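PDB 6QGM: VirX1 from Cyanophage Syn10, which probably acts as a flavin-dependent halogenase of the tryptophan halogenase family, iodinating a diverse range of substrates. Local coordinates for residues E47-F53 against E355-L360; K76-F81 against F92-F96; G343-G349 against T361-I366; A404-S410 against C421-Y427. One frame throughout, in Å; residues are numbered along the deposited sequence.

Contact 1. Residues E47-F53 against E355-L360; sequences ESTLGHF and ESTGLL
Three residues carry this buried contact: Ser356 and Leu359 of 355-360, and Leu50 of 47-53. Segment 47-53 ends strand 46-48 at Ser48, runs extended through Leu50 and enters a helix; 355-360 is the loop leading into helix 360-373, joined here to that strand end in the core of the fold. Ser356 takes left-handed backbone angles (48°/48°), and its CA lies 5.5 Å from the CA of Ser48. Its small m side chain fits the close approach, with Ser48 OG 2.9 Å from Ser356 OG in a hydrogen bond; Lys76 is a further partner of Ser356. Leu50 (m, t) lays CG 3.2 Å from Ser356 O and CD1 4.0 Å from Leu360 CD1. Leu359 (m, t) puts CD1 3.7 Å from Phe53 CE1, apolar filling against apolar. Gly358 leaves room for Glu47 (t, t), whose OE2 lies 3.0 Å from Gly358 CA, where a CB would clash. Strand 164-168 pairs with Glu47 and Thr49, helix 382-408 packs on Glu355 and Leu360, and strand 78-82 touches Ser356.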
# COMPACT_ATOMS: atom_id res chain seq x y z
N GLU B 47 -16.41 31.97 -11.87
CA GLU B 47 -15.78 30.66 -11.57
C GLU B 47 -16.69 29.84 -10.65
O GLU B 47 -17.28 30.44 -9.74
CB GLU B 47 -14.46 30.93 -10.86
CG GLU B 47 -13.43 29.85 -11.06
CD GLU B 47 -12.14 30.17 -10.34
OE1 GLU B 47 -12.01 31.32 -9.87
OE2 GLU B 47 -11.27 29.27 -10.25
N SER B 48 -16.73 28.52 -10.83
CA SER B 48 -17.50 27.57 -9.98
C SER B 48 -16.55 26.97 -8.94
O SER B 48 -15.33 26.93 -9.18
CB SER B 48 -18.24 26.52 -10.80
OG SER B 48 -17.36 25.63 -11.43
N THR B 49 -17.12 26.57 -7.80
CA THR B 49 -16.40 26.08 -6.60
C THR B 49 -16.75 24.60 -6.40
O THR B 49 -17.64 24.10 -7.09
CB THR B 49 -16.76 26.94 -5.38
OG1 THR B 49 -18.14 26.72 -5.08
CG2 THR B 49 -16.51 28.42 -5.59
N LEU B 50 -16.06 23.95 -5.47
CA LEU B 50 -16.35 22.58 -5.00
C LEU B 50 -17.08 22.66 -3.66
O LEU B 50 -17.27 23.80 -3.14
CB LEU B 50 -15.00 21.87 -4.79
CG LEU B 50 -14.17 21.66 -6.05
CD1 LEU B 50 -12.70 21.48 -5.70
CD2 LEU B 50 -14.73 20.48 -6.83
N GLY B 51 -17.46 21.48 -3.12
CA GLY B 51 -17.84 21.32 -1.70
C GLY B 51 -16.81 21.90 -0.76
O GLY B 51 -17.21 22.61 0.17
N HIS B 52 -15.53 21.64 -1.02
CA HIS B 52 -14.34 22.11 -0.25
C HIS B 52 -14.54 23.58 0.18
O HIS B 52 -14.17 23.94 1.31
CB HIS B 52 -13.05 21.98 -1.11
CG HIS B 52 -12.22 20.73 -0.95
ND1 HIS B 52 -12.59 19.50 -1.49
CD2 HIS B 52 -11.01 20.54 -0.38
CE1 HIS B 52 -11.67 18.60 -1.20
NE2 HIS B 52 -10.68 19.22 -0.51
N PHE B 53 -15.09 24.40 -0.72
CA PHE B 53 -15.31 25.87 -0.55
C PHE B 53 -16.19 26.15 0.67
O PHE B 53 -16.00 27.21 1.30
CB PHE B 53 -15.97 26.43 -1.81
CG PHE B 53 -15.99 27.94 -1.91
CD1 PHE B 53 -14.81 28.66 -1.99
CD2 PHE B 53 -17.18 28.63 -1.99
CE1 PHE B 53 -14.83 30.04 -2.11
CE2 PHE B 53 -17.20 30.01 -2.10
CZ PHE B 53 -16.02 30.72 -2.16
N GLU B 355 -13.36 19.89 -13.43
CA GLU B 355 -13.90 19.42 -12.13
C GLU B 355 -13.96 20.60 -11.16
O GLU B 355 -13.86 20.39 -9.95
CB GLU B 355 -13.06 18.23 -11.65
CG GLU B 355 -13.50 16.91 -12.25
CD GLU B 355 -14.92 16.47 -11.90
OE1 GLU B 355 -15.37 16.80 -10.77
OE2 GLU B 355 -15.59 15.82 -12.76
N SER B 356 -14.20 21.80 -11.68
CA SER B 356 -14.45 23.05 -10.92
C SER B 356 -13.38 23.18 -9.85
O SER B 356 -13.71 23.46 -8.69
CB SER B 356 -15.83 23.04 -10.33
OG SER B 356 -16.80 22.80 -11.34
N THR B 357 -12.14 22.99 -10.26
CA THR B 357 -10.96 22.80 -9.38
C THR B 357 -10.18 24.13 -9.32
O THR B 357 -9.26 24.23 -8.49
CB THR B 357 -10.26 21.50 -9.83
OG1 THR B 357 -9.14 21.21 -9.01
CG2 THR B 357 -9.87 21.47 -11.29
N GLY B 358 -10.61 25.14 -10.10
CA GLY B 358 -10.07 26.52 -10.10
C GLY B 358 -9.51 26.96 -8.76
O GLY B 358 -8.32 27.19 -8.67
N LEU B 359 -10.35 27.06 -7.73
CA LEU B 359 -9.98 27.62 -6.40
C LEU B 359 -9.29 26.58 -5.52
O LEU B 359 -8.90 26.97 -4.39
CB LEU B 359 -11.24 28.14 -5.69
CG LEU B 359 -11.77 29.50 -6.15
CD1 LEU B 359 -12.74 30.07 -5.12
CD2 LEU B 359 -10.64 30.50 -6.39
N LEU B 360 -9.10 25.33 -5.97
CA LEU B 360 -8.57 24.23 -5.12
C LEU B 360 -7.15 24.57 -4.66
O LEU B 360 -6.87 24.61 -3.46
CB LEU B 360 -8.57 22.91 -5.90
CG LEU B 360 -8.03 21.71 -5.12
CD1 LEU B 360 -9.05 21.27 -4.07
CD2 LEU B 360 -7.70 20.56 -6.07

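Contact 2. Residues K76-F81 against F92-F96; sequences KNSIRF and FEYPF
Strands 78-81 and 92-95 form the arms of an antiparallel beta hairpin, axes 4.5 Å apart at 161°. Phe92 makes a hydrogen-bonded pair with Phe81: Phe81 N to Phe92 O is 2.8 Å, Phe92 N to Phe81 O 3.1 Å. Its p rotamer lays the ring over Phe81 CB, a CH-pi contact (CB to centroid 3.7 Å). Glu93 (m), across from Arg80, forms a salt bridge through OE2 with Arg80 NE (2.7 Å) and NH2 (2.8 Å), and its OE1 accepts from Ser78 OG (2.9 Å). Tyr94 pairs with Ile79: Tyr94 N to Ile79 O 2.8 Å, Ile79 N to Tyr94 O 3.0 Å. Pro95, lacking an amide proton, suits the non-hydrogen-bonded pair with Ser78. Phe96 N reaches Asn77 O at 3.0 Å, and its ring edge meets Lys76, Phe96 CZ to Lys76 NZ 3.7 Å; NZ is hydrogen-bonded to Thr49 O and Ser356 OG. One face (Ile79, Phe81, Phe92, Tyr94) is thus aromatic and aliphatic; on the other, beside Pro95, the Ser78-Glu93-Arg80 network ties the arms together.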
# COMPACT_ATOMS: atom_id res chain seq x y z
N LYS B 76 -24.88 25.98 -6.92
CA LYS B 76 -24.37 24.90 -7.79
C LYS B 76 -24.52 23.54 -7.08
O LYS B 76 -23.87 23.35 -6.03
CB LYS B 76 -22.91 25.18 -8.12
CG LYS B 76 -22.27 24.19 -9.09
CD LYS B 76 -20.77 24.14 -8.94
CE LYS B 76 -20.17 22.97 -9.66
NZ LYS B 76 -18.73 22.87 -9.35
N ASN B 77 -25.30 22.64 -7.66
CA ASN B 77 -25.66 21.33 -7.05
C ASN B 77 -24.96 20.18 -7.79
O ASN B 77 -24.96 19.06 -7.23
CB ASN B 77 -27.18 21.17 -7.02
CG ASN B 77 -27.83 22.07 -6.00
OD1 ASN B 77 -27.90 23.28 -6.20
ND2 ASN B 77 -28.28 21.49 -4.89
N SER B 78 -24.39 20.42 -8.96
CA SER B 78 -23.83 19.38 -9.85
C SER B 78 -22.91 20.00 -10.90
O SER B 78 -23.09 21.19 -11.24
CB SER B 78 -24.96 18.61 -10.51
OG SER B 78 -24.45 17.52 -11.26
N ILE B 79 -21.94 19.22 -11.39
CA ILE B 79 -21.25 19.45 -12.69
C ILE B 79 -21.97 18.60 -13.74
O ILE B 79 -22.09 17.38 -13.54
CB ILE B 79 -19.76 19.11 -12.65
CG1 ILE B 79 -19.05 19.74 -11.45
CG2 ILE B 79 -19.10 19.53 -13.96
CD1 ILE B 79 -17.59 19.38 -11.35
N ARG B 80 -22.42 19.24 -14.82
CA ARG B 80 -23.12 18.57 -15.94
C ARG B 80 -22.13 18.41 -17.10
O ARG B 80 -21.40 19.36 -17.39
CB ARG B 80 -24.33 19.42 -16.33
CG ARG B 80 -24.97 19.01 -17.65
CD ARG B 80 -26.29 19.71 -17.83
NE ARG B 80 -27.19 19.30 -16.77
CZ ARG B 80 -28.21 20.01 -16.32
NH1 ARG B 80 -28.50 21.18 -16.85
NH2 ARG B 80 -28.95 19.55 -15.33
N PHE B 81 -22.11 17.23 -17.72
CA PHE B 81 -21.24 16.90 -18.88
C PHE B 81 -22.13 16.64 -20.10
O PHE B 81 -22.70 15.54 -20.24
CB PHE B 81 -20.33 15.72 -18.55
CG PHE B 81 -19.38 16.01 -17.41
CD1 PHE B 81 -18.24 16.78 -17.62
CD2 PHE B 81 -19.63 15.54 -16.13
CE1 PHE B 81 -17.37 17.06 -16.57
CE2 PHE B 81 -18.76 15.81 -15.08
CZ PHE B 81 -17.63 16.58 -15.30
N PHE B 92 -24.69 13.75 -18.67
CA PHE B 92 -24.60 13.03 -17.39
C PHE B 92 -24.12 14.02 -16.32
O PHE B 92 -23.55 15.06 -16.68
CB PHE B 92 -23.75 11.77 -17.52
CG PHE B 92 -22.31 11.96 -17.88
CD1 PHE B 92 -21.34 12.10 -16.89
CD2 PHE B 92 -21.89 11.91 -19.20
CE1 PHE B 92 -19.99 12.23 -17.22
CE2 PHE B 92 -20.55 12.04 -19.52
CZ PHE B 92 -19.60 12.21 -18.53
N GLU B 93 -24.42 13.72 -15.06
CA GLU B 93 -24.09 14.61 -13.93
C GLU B 93 -23.03 13.94 -13.05
O GLU B 93 -22.97 12.68 -13.00
CB GLU B 93 -25.35 14.93 -13.14
CG GLU B 93 -26.54 15.32 -14.00
CD GLU B 93 -26.73 16.81 -14.29
OE1 GLU B 93 -26.03 17.65 -13.67
OE2 GLU B 93 -27.60 17.12 -15.15
N TYR B 94 -22.20 14.78 -12.44
CA TYR B 94 -21.48 14.51 -11.17
C TYR B 94 -22.11 15.43 -10.13
O TYR B 94 -21.68 16.57 -9.98
CB TYR B 94 -19.97 14.74 -11.33
CG TYR B 94 -19.14 14.43 -10.11
CD1 TYR B 94 -19.63 13.60 -9.11
CD2 TYR B 94 -17.86 14.95 -9.96
CE1 TYR B 94 -18.87 13.29 -8.00
CE2 TYR B 94 -17.08 14.64 -8.85
CZ TYR B 94 -17.60 13.82 -7.86
OH TYR B 94 -16.87 13.49 -6.76
N PRO B 95 -23.18 14.97 -9.43
CA PRO B 95 -23.85 15.78 -8.40
C PRO B 95 -23.04 15.78 -7.11
O PRO B 95 -22.32 14.84 -6.91
CB PRO B 95 -25.18 15.05 -8.22
CG PRO B 95 -24.80 13.61 -8.43
CD PRO B 95 -23.79 13.64 -9.56
N PHE B 96 -23.17 16.81 -6.27
CA PHE B 96 -22.46 16.90 -4.96
C PHE B 96 -23.15 15.98 -3.95
O PHE B 96 -24.39 15.84 -3.93
CB PHE B 96 -22.44 18.34 -4.46
CG PHE B 96 -21.41 19.19 -5.15
CD1 PHE B 96 -20.06 18.90 -5.04
CD2 PHE B 96 -21.79 20.29 -5.92
CE1 PHE B 96 -19.10 19.68 -5.67
CE2 PHE B 96 -20.83 21.07 -6.55
CZ PHE B 96 -19.48 20.76 -6.45

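Contact 3. Residues G343-G349 against T361-I366; sequences GIGLSYG and TTHENI
Segment 343-349 leaves a strand at Gly343 and curls into a tight turn, whereas 361-366 is regular helix. The closest backbone approach is Gly345 to Thr362, CA to CA 4.3 Å. Gly345 has phi/psi of 91°/-143°, and this positive phi is the main reason glycine suits the place; although a CB would point away from the helix, an ideal one would still lie 3.3 Å from Thr362 OG1. Residues 346-348 have helical angles, and Gly345 O accepts from Tyr348 N (3.0 Å) and Gly349 N (3.2 Å), closing the turn.

Thr361, chi1 t, points its hydroxyl into that turn: OG1 lies 3.0 Å from Gly345 O and 3.2 Å from Gly349 O. One turn of helix later Asn365 (m) gives the clearer polar link, ND2 to Gly343 O at 3.1 Å; its amide suits a carbonyl left facing the helix. Ile344 (m, t) supplies the apolar part, CG2 3.7 Å from Ile366 CG1 and 3.9 Å from Thr362 CG2. Tyr348, chi1 t, brings CD2 to 3.6 Å from Thr361 OG1, at the edge of its ring. Ile344 and Ile366 both touch helix 14-26, and Thr362 bonds to Ser15. A glycine-rich turn after a sheet strand, packed on a helix beside a GxGxxG-like sequence, is consistent with the Rossmann-type, flavin-binding part of this family's fold.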
# COMPACT_ATOMS: atom_id res chain seq x y z
N GLY B 343 3.64 29.84 -2.76
CA GLY B 343 2.68 29.98 -3.86
C GLY B 343 1.29 29.59 -3.42
O GLY B 343 1.12 28.46 -2.91
N ILE B 344 0.32 30.51 -3.58
CA ILE B 344 -1.13 30.27 -3.32
C ILE B 344 -1.89 30.67 -4.59
O ILE B 344 -1.76 31.83 -5.01
CB ILE B 344 -1.62 31.03 -2.07
CG1 ILE B 344 -0.80 30.64 -0.83
CG2 ILE B 344 -3.12 30.84 -1.85
CD1 ILE B 344 -1.48 30.84 0.50
N GLY B 345 -2.64 29.74 -5.17
CA GLY B 345 -3.42 29.93 -6.41
C GLY B 345 -2.60 29.56 -7.64
O GLY B 345 -1.79 28.61 -7.56
N LEU B 346 -2.78 30.30 -8.73
CA LEU B 346 -2.24 29.93 -10.06
C LEU B 346 -0.72 30.11 -10.09
O LEU B 346 -0.09 29.47 -10.95
CB LEU B 346 -2.94 30.79 -11.13
CG LEU B 346 -4.47 30.64 -11.22
CD1 LEU B 346 -4.93 30.87 -12.65
CD2 LEU B 346 -4.96 29.28 -10.74
N SER B 347 -0.15 30.90 -9.18
CA SER B 347 1.32 31.05 -9.00
C SER B 347 1.95 29.69 -8.68
O SER B 347 3.13 29.49 -9.05
CB SER B 347 1.63 32.05 -7.92
OG SER B 347 1.04 31.65 -6.70
N TYR B 348 1.21 28.79 -8.03
CA TYR B 348 1.70 27.42 -7.69
C TYR B 348 1.26 26.42 -8.77
O TYR B 348 2.14 25.74 -9.35
CB TYR B 348 1.23 26.93 -6.32
CG TYR B 348 1.39 25.44 -6.16
CD1 TYR B 348 2.64 24.86 -6.13
CD2 TYR B 348 0.30 24.60 -6.08
CE1 TYR B 348 2.82 23.50 -6.02
CE2 TYR B 348 0.45 23.22 -5.98
CZ TYR B 348 1.71 22.67 -5.94
OH TYR B 348 1.85 21.31 -5.81
N GLY B 349 -0.05 26.30 -9.01
CA GLY B 349 -0.60 25.23 -9.87
C GLY B 349 -1.98 25.57 -10.41
O GLY B 349 -2.63 26.53 -9.91
N THR B 361 -6.28 24.76 -5.65
CA THR B 361 -4.89 25.24 -5.50
C THR B 361 -4.84 26.37 -4.45
O THR B 361 -3.77 26.53 -3.83
CB THR B 361 -4.34 25.58 -6.89
OG1 THR B 361 -2.99 26.02 -6.74
CG2 THR B 361 -5.15 26.64 -7.62
N THR B 362 -5.93 27.11 -4.25
CA THR B 362 -6.00 28.32 -3.37
C THR B 362 -6.42 27.94 -1.94
O THR B 362 -5.56 28.12 -1.05
CB THR B 362 -6.88 29.41 -3.96
OG1 THR B 362 -6.46 29.62 -5.31
CG2 THR B 362 -6.83 30.71 -3.19
N HIS B 363 -7.66 27.48 -1.69
CA HIS B 363 -8.19 27.32 -0.30
C HIS B 363 -7.47 26.17 0.41
O HIS B 363 -7.31 26.28 1.63
CB HIS B 363 -9.73 27.20 -0.20
CG HIS B 363 -10.38 26.27 -1.17
ND1 HIS B 363 -11.48 26.64 -1.91
CD2 HIS B 363 -10.07 25.01 -1.55
CE1 HIS B 363 -11.83 25.65 -2.70
NE2 HIS B 363 -10.98 24.64 -2.50
N GLU B 364 -7.03 25.14 -0.32
CA GLU B 364 -6.24 24.02 0.25
C GLU B 364 -4.94 24.58 0.83
O GLU B 364 -4.66 24.34 2.01
CB GLU B 364 -5.99 22.95 -0.82
CG GLU B 364 -4.95 21.90 -0.44
CD GLU B 364 -5.37 20.87 0.59
OE1 GLU B 364 -6.57 20.84 1.01
OE2 GLU B 364 -4.50 20.08 0.97
N ASN B 365 -4.17 25.32 0.03
CA ASN B 365 -2.88 25.91 0.48
C ASN B 365 -3.13 26.91 1.62
O ASN B 365 -2.31 26.95 2.54
CB ASN B 365 -2.09 26.51 -0.68
CG ASN B 365 -1.40 25.43 -1.49
OD1 ASN B 365 -1.68 24.25 -1.31
ND2 ASN B 365 -0.49 25.82 -2.38
N ILE B 366 -4.23 27.67 1.58
CA ILE B 366 -4.57 28.65 2.64
C ILE B 366 -4.81 27.89 3.95
O ILE B 366 -4.19 28.26 4.96
CB ILE B 366 -5.76 29.55 2.26
CG1 ILE B 366 -5.41 30.50 1.10
CG2 ILE B 366 -6.27 30.31 3.47
CD1 ILE B 366 -6.57 31.25 0.52

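Contact 4. Residues A404-S410 against C421-Y427; sequences AMHYAYS and CTQMCNY
Segment 404-410, from the last turns of helix 382-408, meets the wider pi-type turn at 421-424 of helix 416-424 and the following loop, with no hydrogen bond between them. Ala404 CB lies 4.0 Å from Tyr427 CE1. Tyr407 (m) brings CB to 4.0 Å from Cys421 CB, and Cys421 SG lies 4.9 Å obliquely from the Tyr407 ring centroid, a sulfur-aromatic contact; Tyr407 OH bonds to Glu352. Ala408 is the point of closest backbone approach, CA to Thr422 CA 4.9 Å. Its methyl, small enough to sit close over the Tyr427 face, has CB 3.7 Å from the centroid (CH-pi). Tyr427 (m) is held by its own segment, OH to Cys421 O 2.7 Å. Ser410, past the helix end, places O 3.2 Å from Thr422 CG2, while its OG bonds to Phe84 O. The packing thus joins the ends of two successive helices, an alanine methyl on an aromatic face, beside the subunit interface. Helix 441-451 covers it, Trp442 stacking on Tyr427, and Arg385 of the second subunit bonds Gln423.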
# COMPACT_ATOMS: atom_id res chain seq x y z
N ALA B 404 -8.09 13.86 -16.20
CA ALA B 404 -7.62 13.09 -17.36
C ALA B 404 -8.58 11.93 -17.67
O ALA B 404 -8.77 11.63 -18.86
CB ALA B 404 -6.21 12.59 -17.14
N MET B 405 -9.19 11.32 -16.64
CA MET B 405 -10.10 10.16 -16.80
C MET B 405 -11.36 10.55 -17.58
O MET B 405 -11.90 9.68 -18.27
CB MET B 405 -10.48 9.57 -15.45
CG MET B 405 -9.38 8.73 -14.83
SD MET B 405 -9.90 7.83 -13.37
CE MET B 405 -8.38 6.99 -12.94
N HIS B 406 -11.80 11.81 -17.49
CA HIS B 406 -12.97 12.36 -18.23
C HIS B 406 -12.75 12.24 -19.75
O HIS B 406 -13.75 12.07 -20.48
CB HIS B 406 -13.23 13.83 -17.89
CG HIS B 406 -13.64 14.08 -16.48
ND1 HIS B 406 -12.87 13.70 -15.40
CD2 HIS B 406 -14.71 14.71 -15.96
CE1 HIS B 406 -13.47 14.06 -14.28
NE2 HIS B 406 -14.60 14.68 -14.60
N TYR B 407 -11.50 12.38 -20.19
CA TYR B 407 -11.10 12.31 -21.62
C TYR B 407 -10.85 10.84 -21.99
O TYR B 407 -11.37 10.38 -23.01
CB TYR B 407 -9.84 13.15 -21.87
CG TYR B 407 -9.99 14.63 -21.66
CD1 TYR B 407 -10.58 15.43 -22.63
CD2 TYR B 407 -9.51 15.25 -20.52
CE1 TYR B 407 -10.72 16.79 -22.46
CE2 TYR B 407 -9.64 16.62 -20.33
CZ TYR B 407 -10.25 17.39 -21.31
OH TYR B 407 -10.38 18.74 -21.14
N ALA B 408 -10.07 10.15 -21.16
CA ALA B 408 -9.47 8.83 -21.45
C ALA B 408 -10.55 7.81 -21.82
O ALA B 408 -10.28 6.96 -22.70
CB ALA B 408 -8.70 8.37 -20.24
N TYR B 409 -11.72 7.88 -21.17
CA TYR B 409 -12.79 6.87 -21.24
C TYR B 409 -13.91 7.30 -22.20
O TYR B 409 -14.85 6.52 -22.36
CB TYR B 409 -13.30 6.57 -19.83
CG TYR B 409 -12.31 5.78 -19.02
CD1 TYR B 409 -12.11 4.44 -19.28
CD2 TYR B 409 -11.56 6.38 -18.02
CE1 TYR B 409 -11.22 3.68 -18.54
CE2 TYR B 409 -10.63 5.64 -17.29
CZ TYR B 409 -10.46 4.29 -17.57
OH TYR B 409 -9.53 3.57 -16.89
N SER B 410 -13.80 8.48 -22.82
CA SER B 410 -14.79 8.96 -23.82
C SER B 410 -14.87 7.98 -24.98
O SER B 410 -13.87 7.25 -25.23
CB SER B 410 -14.47 10.34 -24.30
OG SER B 410 -15.36 10.71 -25.34
N CYS B 421 -6.97 11.57 -27.32
CA CYS B 421 -7.41 11.45 -25.91
C CYS B 421 -7.81 10.01 -25.58
O CYS B 421 -7.50 9.57 -24.47
CB CYS B 421 -8.56 12.39 -25.61
SG CYS B 421 -8.05 14.13 -25.52
N THR B 422 -8.44 9.30 -26.53
CA THR B 422 -9.17 8.03 -26.28
C THR B 422 -8.44 6.81 -26.84
O THR B 422 -8.78 5.69 -26.40
CB THR B 422 -10.59 8.03 -26.89
OG1 THR B 422 -10.52 8.27 -28.30
CG2 THR B 422 -11.49 9.07 -26.26
N GLN B 423 -7.52 7.00 -27.81
CA GLN B 423 -6.97 5.86 -28.59
C GLN B 423 -5.43 5.88 -28.61
O GLN B 423 -4.87 4.82 -28.89
CB GLN B 423 -7.54 5.87 -30.01
CG GLN B 423 -9.06 5.74 -30.06
CD GLN B 423 -9.56 4.48 -29.41
OE1 GLN B 423 -8.92 3.43 -29.50
NE2 GLN B 423 -10.71 4.58 -28.74
N MET B 424 -4.77 7.01 -28.33
CA MET B 424 -3.30 7.14 -28.52
C MET B 424 -2.61 7.41 -27.18
O MET B 424 -1.69 6.66 -26.84
CB MET B 424 -2.97 8.23 -29.53
CG MET B 424 -3.22 7.78 -30.96
SD MET B 424 -2.26 8.75 -32.14
CE MET B 424 -0.57 8.37 -31.67
N CYS B 425 -3.03 8.42 -26.44
CA CYS B 425 -2.42 8.79 -25.13
C CYS B 425 -2.43 7.60 -24.16
O CYS B 425 -3.51 6.99 -23.95
CB CYS B 425 -3.17 9.96 -24.51
SG CYS B 425 -2.41 10.51 -22.96
N ASN B 426 -1.26 7.27 -23.59
CA ASN B 426 -1.07 6.23 -22.55
C ASN B 426 -1.08 6.88 -21.17
O ASN B 426 -0.14 7.61 -20.84
CB ASN B 426 0.24 5.46 -22.71
CG ASN B 426 0.31 4.75 -24.04
OD1 ASN B 426 1.18 5.05 -24.85
ND2 ASN B 426 -0.62 3.83 -24.26
N TYR B 427 -2.11 6.59 -20.37
CA TYR B 427 -2.35 7.26 -19.08
C TYR B 427 -1.69 6.50 -17.93
O TYR B 427 -1.66 7.03 -16.81
CB TYR B 427 -3.85 7.45 -18.90
CG TYR B 427 -4.50 8.41 -19.87
CD1 TYR B 427 -4.56 9.77 -19.61
CD2 TYR B 427 -5.06 7.96 -21.06
CE1 TYR B 427 -5.17 10.64 -20.50
CE2 TYR B 427 -5.68 8.82 -21.95
CZ TYR B 427 -5.74 10.17 -21.67
OH TYR B 427 -6.35 11.03 -22.53

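Overall arrangement
Contact 1 lies nearest the centre of the folded chain, its centre about 12 Å from the centres of both contact 2 and contact 3, which are about 24 Å apart. Contact 2, the hairpin, is nested along the chain within the loop closed by contact 1, and Lys76 joins the two by bonding Thr49 and Ser356. Contacts 1 and 3 alternate in sequence and meet at His363, on helix 360-373, which starts at the end of 355-360. Contact 4 comes last, about 23 Å from contact 1 between centres, yet His406 reaches Glu355 and Phe81. Loop 355-360 thus links a probably Rossmann-type region, the mixed sheet containing strands 78-82 and 91-95, and contact 4, which alone borders the second subunit.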